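Local atomic coordinates of putative metal-dependent hydrolase (Bacillus subtilis, PDB entry 6KNS), a protein that probably acts as a zinc-dependent hydrolase of the metallo-beta-lactamase fold, with a family link to tRNA 3'-end processing, and binds two zinc ions and calcium. Residues 61-66 with 72-77; 79-84 with 113-118; 216-221 with 225-230. All coordinates share one frame; numbering follows the deposited sequence.

Interaction 1 (61-66 with 72-77). With ZN (zinc ion), chain H.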
loop_
_atom_site.group_PDB
_atom_site.type_symbol
_atom_site.label_atom_id
_atom_site.label_comp_id
_atom_site.label_asym_id
_atom_site.label_seq_id
_atom_site.Cartn_x
_atom_site.Cartn_y
_atom_site.Cartn_z
ATOM N N VAL A 61 -11.270 11.712 -3.572
ATOM C CA VAL A 61 -10.380 10.846 -4.299
ATOM C C VAL A 61 -11.069 10.528 -5.627
ATOM O O VAL A 61 -12.284 10.425 -5.678
ATOM C CB VAL A 61 -10.135 9.546 -3.541
ATOM C CG1 VAL A 61 -9.240 8.588 -4.354
ATOM C CG2 VAL A 61 -9.518 9.832 -2.157
ATOM N N ILE A 62 -10.283 10.372 -6.691
ATOM C CA ILE A 62 -10.794 9.858 -7.969
ATOM C C ILE A 62 -9.799 8.848 -8.519
ATOM O O ILE A 62 -8.573 9.067 -8.425
ATOM C CB ILE A 62 -11.088 10.987 -9.004
ATOM C CG1 ILE A 62 -11.644 10.406 -10.303
ATOM C CG2 ILE A 62 -9.834 11.765 -9.367
ATOM C CD1 ILE A 62 -12.384 11.484 -11.136
ATOM N N LEU A 63 -10.346 7.761 -9.051
ATOM C CA LEU A 63 -9.621 6.594 -9.500
ATOM C C LEU A 63 -9.770 6.374 -11.011
ATOM O O LEU A 63 -10.872 6.295 -11.517
ATOM C CB LEU A 63 -10.184 5.368 -8.793
ATOM C CG LEU A 63 -10.084 5.427 -7.273
ATOM C CD1 LEU A 63 -10.696 4.134 -6.698
ATOM C CD2 LEU A 63 -8.602 5.620 -6.789
ATOM N N SER A 64 -8.644 6.326 -11.732
ATOM C CA SER A 64 -8.683 6.163 -13.187
ATOM C C SER A 64 -9.142 4.737 -13.558
ATOM O O SER A 64 -9.844 4.553 -14.556
ATOM C CB SER A 64 -7.303 6.383 -13.799
ATOM O OG SER A 64 -6.354 5.505 -13.191
ATOM N N HIS A 65 -8.716 3.758 -12.770
ATOM C CA HIS A 65 -9.041 2.368 -13.006
ATOM C C HIS A 65 -8.665 1.516 -11.802
ATOM O O HIS A 65 -8.072 2.030 -10.838
ATOM C CB HIS A 65 -8.396 1.845 -14.287
ATOM C CG HIS A 65 -6.896 1.691 -14.264
ATOM N ND1 HIS A 65 -6.027 2.750 -14.093
ATOM C CD2 HIS A 65 -6.120 0.605 -14.525
ATOM C CE1 HIS A 65 -4.784 2.306 -14.223
ATOM N NE2 HIS A 65 -4.813 1.009 -14.480
ATOM N N TYR A 66 -9.012 0.234 -11.839
ATOM C CA TYR A 66 -8.918 -0.586 -10.652
ATOM C C TYR A 66 -7.776 -1.601 -10.618
ATOM O O TYR A 66 -7.802 -2.546 -9.831
ATOM C CB TYR A 66 -10.253 -1.296 -10.444
ATOM C CG TYR A 66 -11.452 -0.338 -10.264
ATOM C CD1 TYR A 66 -11.608 0.364 -9.087
ATOM C CD2 TYR A 66 -12.402 -0.175 -11.235
ATOM C CE1 TYR A 66 -12.668 1.201 -8.875
ATOM C CE2 TYR A 66 -13.518 0.690 -11.028
ATOM C CZ TYR A 66 -13.617 1.383 -9.849
ATOM O OH TYR A 66 -14.663 2.223 -9.543
ATOM N N ALA A 72 -4.352 0.194 -4.394
ATOM C CA ALA A 72 -3.919 -0.617 -3.265
ATOM C C ALA A 72 -4.158 0.045 -1.926
ATOM O O ALA A 72 -4.430 -0.661 -0.974
ATOM C CB ALA A 72 -2.408 -1.088 -3.393
ATOM N N ASP A 73 -4.017 1.374 -1.836
ATOM C CA ASP A 73 -4.197 2.057 -0.561
ATOM C C ASP A 73 -5.635 2.535 -0.231
ATOM O O ASP A 73 -5.845 3.203 0.796
ATOM C CB ASP A 73 -3.178 3.186 -0.353
ATOM C CG ASP A 73 -1.912 2.740 0.408
ATOM O OD1 ASP A 73 -1.868 1.612 1.002
ATOM O OD2 ASP A 73 -0.946 3.567 0.412
ATOM N N ILE A 74 -6.628 2.135 -1.013
ATOM C CA ILE A 74 -8.031 2.507 -0.686
ATOM C C ILE A 74 -8.535 1.899 0.639
ATOM O O ILE A 74 -9.162 2.585 1.484
ATOM C CB ILE A 74 -8.977 2.154 -1.826
ATOM C CG1 ILE A 74 -8.660 3.050 -3.043
ATOM C CG2 ILE A 74 -10.480 2.362 -1.393
ATOM C CD1 ILE A 74 -9.095 4.479 -2.777
ATOM N N GLY A 75 -8.263 0.621 0.852
ATOM C CA GLY A 75 -8.647 -0.018 2.111
ATOM C C GLY A 75 -8.066 0.692 3.311
ATOM O O GLY A 75 -8.799 1.120 4.210
ATOM N N PRO A 76 -6.738 0.838 3.338
ATOM C CA PRO A 76 -6.134 1.586 4.422
ATOM C C PRO A 76 -6.697 3.008 4.539
ATOM O O PRO A 76 -6.832 3.518 5.642
ATOM C CB PRO A 76 -4.650 1.589 4.070
ATOM C CG PRO A 76 -4.459 0.345 3.232
ATOM C CD PRO A 76 -5.738 0.230 2.436
ATOM N N LEU A 77 -7.094 3.626 3.429
ATOM C CA LEU A 77 -7.705 4.967 3.515
ATOM C C LEU A 77 -9.054 4.918 4.222
ATOM O O LEU A 77 -9.388 5.814 5.003
ATOM C CB LEU A 77 -7.832 5.620 2.151
ATOM C CG LEU A 77 -8.502 6.979 2.124
ATOM C CD1 LEU A 77 -7.790 7.998 3.046
ATOM C CD2 LEU A 77 -8.560 7.441 0.681
HETATM ZN ZN ZN H . -3.176 -0.281 -15.358
#
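Val61 and Ile74 bring the backbones of strand 60-62 and helix 74-86 to 9.4 Å between their CA atoms, a spacing that leaves the whole contact to side chains. Both CB atoms point across the gap, as do those of Leu63 and Leu77, and all four residues are buried. The two branches of Val61 divide the work. CG1, anti to the backbone N (chi1 177°), lies 4.4 Å from Ile74 CD1, whereas CG2 meets Leu77 CD2 at 3.8 Å, where the two side chains slide past one another in opposite directions. Leu63, two residues further on and therefore on the same face of the chain, brings CD2 to 4.2 Å from the same Ile74 CD1. One terminal methyl of Ile74 thus touches both Val61 and Leu63, and the contact is purely apolar.

Beyond Leu63 the chain turns away from helix 74-86 and enters the metal site. His65 NE2 binds one zinc ion at 2.3 Å, a shell completed by His67, His140 and Asp161. On the other side of the ring, ND1 donates to Ser64 OG at 2.9 Å; the N-H...O angle is 163° and OG lies only 6° out of the ring plane. That nearly in-plane bond probably helps to fix the rotation of the imidazole with NE2 toward the metal. The sequence His65, His67, Asp69, His70 is the HxHxDH motif of the metallo-beta-lactamase superfamily, which follows a strand of the core sheet as here.

Strand 60-62 lies between strands 35-39 and 94-98, and the latter also supports the apolar patch: Leu94 touches Val61 and Leu77, and Ile96 touches Leu63. Helix 74-86 packs on this sheet, with Pro76 near its start against Ala72 of the second subunit.

Interaction 2 (79-84 with 113-118)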
loop_
_atom_site.group_PDB
_atom_site.type_symbol
_atom_site.label_atom_id
_atom_site.label_comp_id
_atom_site.label_asym_id
_atom_site.label_seq_id
_atom_site.Cartn_x
_atom_site.Cartn_y
_atom_site.Cartn_z
ATOM N N PHE A 79 -9.857 2.656 6.501
ATOM C CA PHE A 79 -9.571 2.560 7.917
ATOM C C PHE A 79 -9.101 3.907 8.521
ATOM O O PHE A 79 -9.456 4.208 9.646
ATOM C CB PHE A 79 -8.576 1.461 8.201
ATOM C CG PHE A 79 -9.134 0.053 8.083
ATOM C CD1 PHE A 79 -10.510 -0.196 7.908
ATOM C CD2 PHE A 79 -8.279 -1.044 8.244
ATOM C CE1 PHE A 79 -11.007 -1.510 7.826
ATOM C CE2 PHE A 79 -8.775 -2.359 8.174
ATOM C CZ PHE A 79 -10.139 -2.587 7.977
ATOM N N ALA A 80 -8.318 4.709 7.780
ATOM C CA ALA A 80 -7.864 6.014 8.279
ATOM C C ALA A 80 -9.074 6.895 8.588
ATOM O O ALA A 80 -9.100 7.576 9.608
ATOM C CB ALA A 80 -6.909 6.712 7.279
ATOM N N LYS A 81 -10.081 6.876 7.723
ATOM C CA LYS A 81 -11.289 7.642 7.978
ATOM C C LYS A 81 -12.030 7.105 9.189
ATOM O O LYS A 81 -12.507 7.885 10.020
ATOM C CB LYS A 81 -12.199 7.656 6.751
ATOM C CG LYS A 81 -11.619 8.483 5.572
ATOM C CD LYS A 81 -11.513 9.973 5.865
ATOM C CE LYS A 81 -12.883 10.560 6.097
ATOM N NZ LYS A 81 -12.787 11.979 6.427
ATOM N N GLN A 82 -12.106 5.780 9.312
ATOM C CA GLN A 82 -12.722 5.210 10.498
ATOM C C GLN A 82 -12.009 5.604 11.795
ATOM O O GLN A 82 -12.648 5.953 12.780
ATOM C CB GLN A 82 -12.820 3.700 10.408
ATOM C CG GLN A 82 -13.632 3.034 11.549
ATOM C CD GLN A 82 -13.868 1.561 11.251
ATOM O OE1 GLN A 82 -13.111 0.950 10.498
ATOM N NE2 GLN A 82 -14.937 0.992 11.801
ATOM N N VAL A 83 -10.688 5.553 11.805
ATOM C CA VAL A 83 -9.970 5.938 13.014
ATOM C C VAL A 83 -10.168 7.444 13.295
ATOM O O VAL A 83 -10.384 7.821 14.443
ATOM C CB VAL A 83 -8.514 5.565 12.946
ATOM C CG1 VAL A 83 -7.721 6.312 14.079
ATOM C CG2 VAL A 83 -8.378 4.009 13.011
ATOM N N GLY A 84 -10.171 8.275 12.248
ATOM C CA GLY A 84 -10.476 9.708 12.394
ATOM C C GLY A 84 -11.789 9.990 13.100
ATOM O O GLY A 84 -11.873 10.829 14.002
ATOM N N THR A 113 -20.149 4.962 6.988
ATOM C CA THR A 113 -20.352 6.379 6.733
ATOM C C THR A 113 -19.000 7.094 6.552
ATOM O O THR A 113 -18.936 8.313 6.603
ATOM C CB THR A 113 -21.080 7.002 7.955
ATOM O OG1 THR A 113 -20.307 6.731 9.125
ATOM C CG2 THR A 113 -22.469 6.334 8.183
ATOM N N HIS A 114 -17.921 6.342 6.309
ATOM C CA HIS A 114 -16.577 6.902 6.239
ATOM C C HIS A 114 -16.139 7.290 4.839
ATOM O O HIS A 114 -15.488 8.340 4.649
ATOM C CB HIS A 114 -15.584 5.919 6.856
ATOM C CG HIS A 114 -15.907 5.580 8.273
ATOM N ND1 HIS A 114 -16.155 6.551 9.221
ATOM C CD2 HIS A 114 -16.079 4.386 8.898
ATOM C CE1 HIS A 114 -16.441 5.969 10.375
ATOM N NE2 HIS A 114 -16.406 4.659 10.208
ATOM N N THR A 115 -16.447 6.420 3.876
ATOM C CA THR A 115 -16.191 6.699 2.474
ATOM C C THR A 115 -17.423 6.284 1.653
ATOM O O THR A 115 -18.149 5.346 2.016
ATOM C CB THR A 115 -14.903 6.007 1.920
ATOM O OG1 THR A 115 -15.118 4.596 1.787
ATOM C CG2 THR A 115 -13.667 6.285 2.780
ATOM N N LYS A 116 -17.653 7.013 0.573
ATOM C CA LYS A 116 -18.808 6.816 -0.296
ATOM C C LYS A 116 -18.368 6.790 -1.751
ATOM O O LYS A 116 -17.847 7.771 -2.293
ATOM C CB LYS A 116 -19.868 7.921 -0.066
ATOM C CG LYS A 116 -21.232 7.717 -0.850
ATOM N N GLY A 117 -18.560 5.646 -2.394
ATOM C CA GLY A 117 -18.271 5.534 -3.813
ATOM C C GLY A 117 -19.288 6.306 -4.630
ATOM O O GLY A 117 -20.470 6.235 -4.378
ATOM N N ILE A 118 -18.817 7.102 -5.572
ATOM C CA ILE A 118 -19.705 7.812 -6.484
ATOM C C ILE A 118 -19.201 7.524 -7.875
ATOM O O ILE A 118 -18.017 7.745 -8.149
ATOM C CB ILE A 118 -19.718 9.337 -6.224
ATOM C CG1 ILE A 118 -20.062 9.629 -4.750
ATOM C CG2 ILE A 118 -20.699 10.069 -7.211
ATOM C CD1 ILE A 118 -20.151 11.201 -4.393
#
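Lys81 and His114 approach until their CA atoms are 5.6 Å apart, close enough for backbone as well as side-chain atoms to take part. Lys81 CB meets His114 CB at 3.8 Å. Next, CG faces both the carbonyl O of His114 and the methyl CG2 of Thr115, the latter 4.1 Å from Lys81 CG. Successive bends at chi2 and chi3 turn the chain so that Lys81 CE comes to 3.7 Å from His114 O, a van der Waals approach. The tip then leads away from the segment, and NZ finds its hydrogen bond at the carbonyl O of His92.

In fold terms, this is the place where helix 74-86 lies against strand 115-119, the outermost strand within the chain of one sheet of the metallo-beta-lactamase fold. The strand starts irregularly: a classic beta bulge sets both His114 and Thr115 opposite the single residue Tyr111.

The ring of His114 lies against the helix on one face. Gln82 CA stands 3.6 Å from the ring centroid and only 5° off the ring normal, which makes this a CH-pi contact centred over the imidazole. The side chain of Gln82 continues across the same ring: CB sits near CD2 and NE2 of His114, and the anti setting of CG relative to the backbone N (chi1 -172°) carries Gln82 CG on to 3.5 Å from His114 NE2. The amide plane of Gln82 is turned 43° from the ring, and its OE1 hydrogen-bonds to Tyr111 OH. Thr113 OG1 lies over the opposite face of the imidazole, offset toward the rim. Thr115 OG1 is likewise engaged outside the segments, with Leu109 O and Gln78 NE2, while on the other flank of the helix Phe79 meets His68 of the second subunit.

Interaction 3 (216-221 with 225-230). With ZN (zinc ion), chain G.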
loop_
_atom_site.group_PDB
_atom_site.type_symbol
_atom_site.label_atom_id
_atom_site.label_comp_id
_atom_site.label_asym_id
_atom_site.label_seq_id
_atom_site.Cartn_x
_atom_site.Cartn_y
_atom_site.Cartn_z
ATOM N N THR A 216 5.593 9.648 -16.301
ATOM C CA THR A 216 5.344 8.917 -15.072
ATOM C C THR A 216 5.010 7.424 -15.360
ATOM O O THR A 216 5.182 6.920 -16.488
ATOM C CB THR A 216 4.243 9.661 -14.276
ATOM O OG1 THR A 216 4.109 9.077 -12.976
ATOM C CG2 THR A 216 2.875 9.629 -15.011
ATOM N N HIS A 217 4.581 6.708 -14.330
ATOM C CA HIS A 217 4.287 5.274 -14.427
ATOM C C HIS A 217 5.525 4.546 -14.915
ATOM O O HIS A 217 5.480 3.758 -15.850
ATOM C CB HIS A 217 3.111 5.027 -15.346
ATOM C CG HIS A 217 2.323 3.814 -15.001
ATOM N ND1 HIS A 217 2.652 2.557 -15.463
ATOM C CD2 HIS A 217 1.237 3.661 -14.196
ATOM C CE1 HIS A 217 1.773 1.685 -14.994
ATOM N NE2 HIS A 217 0.907 2.328 -14.218
ATOM N N LEU A 218 6.620 4.809 -14.215
ATOM C CA LEU A 218 7.970 4.538 -14.686
ATOM C C LEU A 218 8.341 3.062 -14.585
ATOM O O LEU A 218 7.816 2.345 -13.733
ATOM C CB LEU A 218 8.964 5.358 -13.864
ATOM C CG LEU A 218 8.767 6.860 -13.895
ATOM C CD1 LEU A 218 9.752 7.555 -12.864
ATOM C CD2 LEU A 218 8.922 7.367 -15.336
ATOM N N PRO A 219 9.263 2.611 -15.454
ATOM C CA PRO A 219 9.709 1.215 -15.446
ATOM C C PRO A 219 10.769 0.947 -14.376
ATOM O O PRO A 219 11.303 1.869 -13.805
ATOM C CB PRO A 219 10.324 1.037 -16.832
ATOM C CG PRO A 219 10.810 2.410 -17.213
ATOM C CD PRO A 219 9.809 3.366 -16.591
ATOM N N HIS A 220 11.048 -0.323 -14.112
ATOM C CA HIS A 220 12.008 -0.735 -13.104
ATOM C C HIS A 220 13.320 -1.224 -13.748
ATOM O O HIS A 220 13.990 -2.089 -13.198
ATOM C CB HIS A 220 11.373 -1.854 -12.232
ATOM C CG HIS A 220 10.135 -1.397 -11.519
ATOM N ND1 HIS A 220 10.159 -0.936 -10.220
ATOM C CD2 HIS A 220 8.861 -1.249 -11.943
ATOM C CE1 HIS A 220 8.948 -0.552 -9.866
ATOM N NE2 HIS A 220 8.134 -0.744 -10.886
ATOM N N PHE A 221 13.672 -0.693 -14.911
ATOM C CA PHE A 221 14.974 -0.997 -15.529
ATOM C C PHE A 221 15.349 0.189 -16.412
ATOM O O PHE A 221 14.504 1.024 -16.729
ATOM C CB PHE A 221 14.906 -2.279 -16.378
ATOM C CG PHE A 221 14.027 -2.150 -17.569
ATOM C CD1 PHE A 221 12.648 -2.256 -17.438
ATOM C CD2 PHE A 221 14.563 -1.863 -18.824
ATOM C CE1 PHE A 221 11.791 -2.099 -18.572
ATOM C CE2 PHE A 221 13.737 -1.709 -19.942
ATOM C CZ PHE A 221 12.350 -1.820 -19.819
ATOM N N ASP A 225 16.414 8.908 -17.194
ATOM C CA ASP A 225 16.708 10.146 -17.930
ATOM C C ASP A 225 16.677 9.971 -19.447
ATOM O O ASP A 225 16.420 10.943 -20.171
ATOM C CB ASP A 225 18.051 10.742 -17.492
ATOM C CG ASP A 225 17.946 11.562 -16.191
ATOM O OD1 ASP A 225 16.882 11.532 -15.535
ATOM O OD2 ASP A 225 18.923 12.260 -15.848
ATOM N N ASN A 226 16.903 8.748 -19.933
ATOM C CA ASN A 226 16.758 8.492 -21.356
ATOM C C ASN A 226 15.341 8.682 -21.827
ATOM O O ASN A 226 15.160 9.019 -22.984
ATOM C CB ASN A 226 17.231 7.103 -21.766
ATOM C CG ASN A 226 18.738 6.979 -21.797
ATOM O OD1 ASN A 226 19.449 7.967 -21.832
ATOM N ND2 ASN A 226 19.227 5.756 -21.794
ATOM N N LEU A 227 14.347 8.451 -20.964
ATOM C CA LEU A 227 12.940 8.664 -21.350
ATOM C C LEU A 227 12.701 10.133 -21.676
ATOM O O LEU A 227 12.040 10.454 -22.629
ATOM C CB LEU A 227 11.973 8.223 -20.239
ATOM C CG LEU A 227 12.011 6.735 -19.836
ATOM C CD1 LEU A 227 11.259 6.485 -18.540
ATOM C CD2 LEU A 227 11.463 5.898 -20.985
ATOM N N ARG A 228 13.244 11.024 -20.860
ATOM C CA ARG A 228 13.203 12.438 -21.145
ATOM C C ARG A 228 13.918 12.816 -22.461
ATOM O O ARG A 228 13.370 13.588 -23.255
ATOM C CB ARG A 228 13.831 13.218 -20.001
ATOM C CG ARG A 228 13.866 14.685 -20.239
ATOM C CD ARG A 228 14.540 15.440 -19.093
ATOM N NE ARG A 228 14.780 16.788 -19.562
ATOM C CZ ARG A 228 15.747 17.156 -20.402
ATOM N NH1 ARG A 228 16.663 16.283 -20.854
ATOM N NH2 ARG A 228 15.803 18.422 -20.782
ATOM N N LYS A 229 15.124 12.294 -22.691
ATOM C CA LYS A 229 15.843 12.623 -23.929
ATOM C C LYS A 229 15.100 12.131 -25.184
ATOM O O LYS A 229 15.043 12.808 -26.230
ATOM C CB LYS A 229 17.230 11.998 -23.912
ATOM C CG LYS A 229 18.171 12.564 -22.874
ATOM C CD LYS A 229 19.569 11.923 -22.985
ATOM C CE LYS A 229 20.457 12.393 -21.851
ATOM N NZ LYS A 229 21.760 11.741 -21.889
ATOM N N GLU A 230 14.544 10.936 -25.072
ATOM C CA GLU A 230 13.769 10.336 -26.160
ATOM C C GLU A 230 12.523 11.166 -26.421
ATOM O O GLU A 230 12.195 11.422 -27.566
ATOM C CB GLU A 230 13.360 8.902 -25.783
ATOM C CG GLU A 230 14.505 7.910 -25.782
ATOM C CD GLU A 230 14.232 6.680 -24.906
ATOM O OE1 GLU A 230 13.065 6.415 -24.503
ATOM O OE2 GLU A 230 15.201 5.961 -24.605
HETATM ZN ZN ZN G . -0.911 1.330 -13.844
#
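Leu227 reaches from its helix to the loop 216-221 with one methyl, CD1, which touches both Pro219 and Leu218. This CD1 lies 4.0 Å from Pro219 CD and 4.1 Å from Leu218 CD2, and these two approaches make up the contact between the segments. The CD corner of the Pro219 ring and the end of Leu227 reach toward each other, whereas the side chain of Leu218 runs at a slant to that of Leu227. The CB of Leu227 points at the loop, and CG is anti to the carbonyl carbon (chi1 -61°), which carries the branched end outward from the helix to the proline ring. Leu218 CA and Leu227 CA are 9.3 Å apart, so side chains alone bridge the segments. All three residues are buried, and Leu227 also touches Tyr185 while Leu218 touches Ile241 of strand 238-241, so further parts of the chain take part in the packed side.

The remainder is looser, and the two segments bury only 84 Å² together. Asp225 and Lys229 are exposed and contribute nothing to the contact. Partly exposed residues on the loop are held by other partners: His220 stacks on Phe18 and hydrogen-bonds through NE2 to Gly16 O, and Phe221 packs on Leu87 of the second subunit.

One residue before the packed part, the chain has an unusual conformation: His217 has positive phi and psi (57° and 52°). Its ring extends away from Leu227, and NE2 binds a zinc ion at 2.1 Å, with Asp69, His70 and Asp161 completing the shell. A histidine on the loop that follows a core strand, here 212-216, as the last ligand of the second zinc, is characteristic of the dinuclear site of the metallo-beta-lactamase fold.

How the interactions relate
The three contacts follow one another along the chain. Interactions 1 and 2 have centres 12 Å apart and share helix 74-86, which packs first by its start on strand 60-62 and then further along on strand 115-119, the outermost of the same sheet within the chain; both also touch the second subunit. Interaction 3 follows strand 212-216 of the other sheet, with its centre about 25 Å from that of interaction 1 and 35 Å from that of interaction 2. Interactions 1 and 3 each include a zinc-binding histidine, His65 and His217, on different metals linked by Asp161. Loops at the ends of strands of both sheets thus supply ligands to one dinuclear site, while interaction 2 lies away from it.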